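Local coordinates for aldehyde dehydrogenase family protein (Pseudomonas syringae pv. tomato, PDB 6X9L) that oxidises long-chain aliphatic aldehydes such as octanal, with NAD+ as the electron acceptor, at the interface of chains A and B. Residues are numbered along the deposited sequence; one frame, centred on the assembly and turned at random. Chains: chain A/B, Aldehyde dehydrogenase family protein.

Contact 1: the interface of chains A and B. Residues chain A 139, 142, 481, 483; chain B 449, 451, 453-454.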
# COMPACT_ATOMS: atom_id res chain seq x y z
N GLU A 139 10.18 -10.22 -20.22
CA GLU A 139 10.96 -9.05 -20.59
C GLU A 139 12.37 -9.40 -21.05
O GLU A 139 13.19 -8.50 -21.21
CB GLU A 139 11.06 -8.06 -19.43
CG GLU A 139 11.99 -8.54 -18.29
CD GLU A 139 12.51 -7.41 -17.38
OE1 GLU A 139 13.56 -6.81 -17.70
OE2 GLU A 139 11.88 -7.14 -16.32
N THR A 142 13.84 -12.50 -17.71
CA THR A 142 13.03 -12.30 -16.51
C THR A 142 11.56 -12.31 -16.88
O THR A 142 11.16 -11.69 -17.87
CB THR A 142 13.37 -10.97 -15.80
OG1 THR A 142 14.69 -11.03 -15.24
CG2 THR A 142 12.36 -10.67 -14.69
N ALA A 481 8.95 -11.66 -9.70
CA ALA A 481 9.95 -11.63 -10.76
C ALA A 481 10.69 -12.95 -10.76
O ALA A 481 11.23 -13.36 -9.73
CB ALA A 481 10.93 -10.47 -10.60
N VAL A 483 13.73 -14.11 -12.28
CA VAL A 483 14.97 -13.78 -12.98
C VAL A 483 15.68 -15.07 -13.38
O VAL A 483 15.65 -16.07 -12.65
CB VAL A 483 15.88 -12.90 -12.09
CG1 VAL A 483 16.89 -12.16 -12.96
CG2 VAL A 483 15.06 -11.91 -11.25
N SER B 449 22.18 -13.42 -13.18
CA SER B 449 22.81 -12.20 -12.74
C SER B 449 21.76 -11.17 -12.39
O SER B 449 20.61 -11.23 -12.84
CB SER B 449 23.75 -11.64 -13.81
OG SER B 449 23.11 -11.63 -15.06
N ASN B 451 19.29 -8.10 -11.87
CA ASN B 451 18.48 -7.42 -12.88
C ASN B 451 17.91 -6.13 -12.30
O ASN B 451 16.94 -6.18 -11.52
CB ASN B 451 17.36 -8.34 -13.38
CG ASN B 451 16.49 -7.71 -14.44
OD1 ASN B 451 16.58 -6.52 -14.71
ND2 ASN B 451 15.60 -8.50 -15.03
N MET B 453 15.92 -3.99 -13.39
CA MET B 453 14.56 -3.65 -13.76
C MET B 453 13.52 -4.54 -13.09
O MET B 453 12.33 -4.23 -13.16
CB MET B 453 14.37 -3.75 -15.28
CG MET B 453 15.26 -2.83 -16.10
SD MET B 453 14.86 -1.09 -15.87
CE MET B 453 13.15 -1.14 -15.33
N ALA B 454 13.95 -5.64 -12.47
CA ALA B 454 12.99 -6.58 -11.89
C ALA B 454 12.41 -5.99 -10.61
O ALA B 454 13.17 -5.45 -9.78
CB ALA B 454 13.65 -7.92 -11.59
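The side-chain amide of B:Asn451 points its ND2 end at chain A, where OG1 of A:Thr142 and, more loosely, the carboxylate of A:Glu139 lie; the methyl of B:Ala454 packs over one face. ND2 of B:Asn451 donates to the hydroxyl OG1 of A:Thr142 at 2.7 Å. This oxygen lies almost in the amide plane, but the bond is bent, with 141° at the hydrogen. The two side chains approach from opposite directions. CG of B:Asn451 is anti to its backbone N (chi1 -179°), which carries the amide out from the loop toward chain A. The other end of the amide is held within chain B. There the backbone N of B:Met453 donates to OD1 of B:Asn451 at 2.9 Å, from above the carbonyl plane. This bond probably fixes the rotation of the amide and presents ND2 to the threonine.

The carboxylate of A:Glu139 stands beside the ND2 end, not over a face, with its plane turned 80° from the amide. OE1 of A:Glu139 is 3.8 Å from ND2 of B:Asn451, and the side chain is poorly ordered, so it is at most a loose neighbour. Apolar contacts flank the polar pair. CG1 of A:Val483 reaches CB of B:Asn451 at 3.9 Å, with the carbonyl O of B:Ser449 also nearby. On strand 477-483, the methyl CB of A:Ala481 faces CB of B:Ala454 at 3.9 Å.

Contact 2: the interface of chains A and B. Residues chain A 144, 480-481, 483; chain B 441-442, 454-455.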
# COMPACT_ATOMS: atom_id res chain seq x y z
N ILE A 144 7.56 -11.72 -15.33
CA ILE A 144 6.70 -11.16 -14.30
C ILE A 144 5.42 -11.99 -14.25
O ILE A 144 4.71 -12.10 -15.25
CB ILE A 144 6.36 -9.69 -14.59
CG1 ILE A 144 7.61 -8.93 -15.04
CG2 ILE A 144 5.65 -9.06 -13.38
CD1 ILE A 144 8.57 -8.61 -13.96
N LYS A 480 5.60 -10.96 -8.87
CA LYS A 480 6.72 -11.88 -8.77
C LYS A 480 7.64 -11.69 -9.96
O LYS A 480 7.18 -11.57 -11.10
CB LYS A 480 6.24 -13.32 -8.69
CG LYS A 480 7.37 -14.33 -8.72
CD LYS A 480 6.82 -15.74 -8.71
CE LYS A 480 6.47 -16.17 -7.30
NZ LYS A 480 5.76 -17.47 -7.30
N ALA A 481 8.95 -11.66 -9.70
CA ALA A 481 9.95 -11.63 -10.76
C ALA A 481 10.69 -12.95 -10.76
O ALA A 481 11.23 -13.36 -9.73
CB ALA A 481 10.93 -10.47 -10.60
N VAL A 483 13.73 -14.11 -12.28
CA VAL A 483 14.97 -13.78 -12.98
C VAL A 483 15.68 -15.07 -13.38
O VAL A 483 15.65 -16.07 -12.65
CB VAL A 483 15.88 -12.90 -12.09
CG1 VAL A 483 16.89 -12.16 -12.96
CG2 VAL A 483 15.06 -11.91 -11.25
N GLY B 441 8.67 -12.59 -3.76
CA GLY B 441 8.64 -11.55 -4.76
C GLY B 441 9.61 -11.78 -5.89
O GLY B 441 9.37 -11.35 -7.02
N GLN B 442 10.72 -12.47 -5.62
CA GLN B 442 11.63 -12.88 -6.67
C GLN B 442 12.01 -14.34 -6.50
O GLN B 442 12.23 -14.81 -5.38
CB GLN B 442 12.86 -11.99 -6.70
CG GLN B 442 12.62 -10.66 -7.35
CD GLN B 442 13.92 -9.92 -7.61
OE1 GLN B 442 14.97 -10.36 -7.18
NE2 GLN B 442 13.85 -8.79 -8.31
N ALA B 454 13.95 -5.64 -12.47
CA ALA B 454 12.99 -6.58 -11.89
C ALA B 454 12.41 -5.99 -10.61
O ALA B 454 13.17 -5.45 -9.78
CB ALA B 454 13.65 -7.92 -11.59
N PRO B 455 11.10 -6.06 -10.41
CA PRO B 455 10.52 -5.61 -9.14
C PRO B 455 11.07 -6.43 -7.98
O PRO B 455 11.23 -7.66 -8.08
CB PRO B 455 9.01 -5.82 -9.33
CG PRO B 455 8.81 -6.23 -10.75
CD PRO B 455 10.10 -6.68 -11.30
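A:Ala481 pairs with B:Gly441 through the backbone: N of A:Ala481 donates to the carbonyl O of B:Gly441 at 2.7 Å, with 163° at the hydrogen. This bond belongs to a parallel beta bridge that pairs A:Ala481 with B:Gln442. It joins strand 477-483 of one subunit to strand 442-445 of the other. In the aldehyde dehydrogenase family, the strands of the oligomerisation domain extend the catalytic-domain sheet of the partner in this way. The bridge is therefore probably part of the biological dimer.

The methyl of A:Ala481 points mostly at carbons of chain B, with the carbonyl O of B:Pro455 beside them. CB of A:Ala481 touches CG of B:Gln442 at 3.7 Å. It also lies against ring carbon CD of B:Pro455. CD of B:Pro455 also meets CD1 of A:Ile144, on strand 143-148, at 3.6 Å. The end methyl of the isoleucine thus reaches the proline from the neighbouring strand of chain A. CG2 of A:Val483 lies further out, 4.2 Å from CB of B:Ala454.

Behind this first shell, B:Gln442 ties two segments of chain B together. Its chain is extended beyond CG (chi2 -169°), which brings the amide to the loop. NE2 of B:Gln442 donates to the carbonyl O of B:Pro455 at 2.9 Å. The donor sits well above the carbonyl plane, and the acceptor is tilted from the amide plane. This bond probably holds the proline loop against strand 442-445, beside the methyl of A:Ala481.

The centres of the C-alpha atoms of contact 1 and contact 2 lie about 6 Å apart, and they form one continuous patch. Both use A:Ala481 and A:Val483 of strand 477-483, and both use B:Ala454. Contact 2 supplies the backbone pairing, while contact 1 adds a side-chain bond at the neighbouring loop. That loop of chain B also holds B:Trp450 and B:Phe456 of the octanal pocket. Subunit packing may therefore help to shape the aldehyde site, though the structure alone does not show this. The interface is two-fold symmetric, so each contact recurs with the chains exchanged.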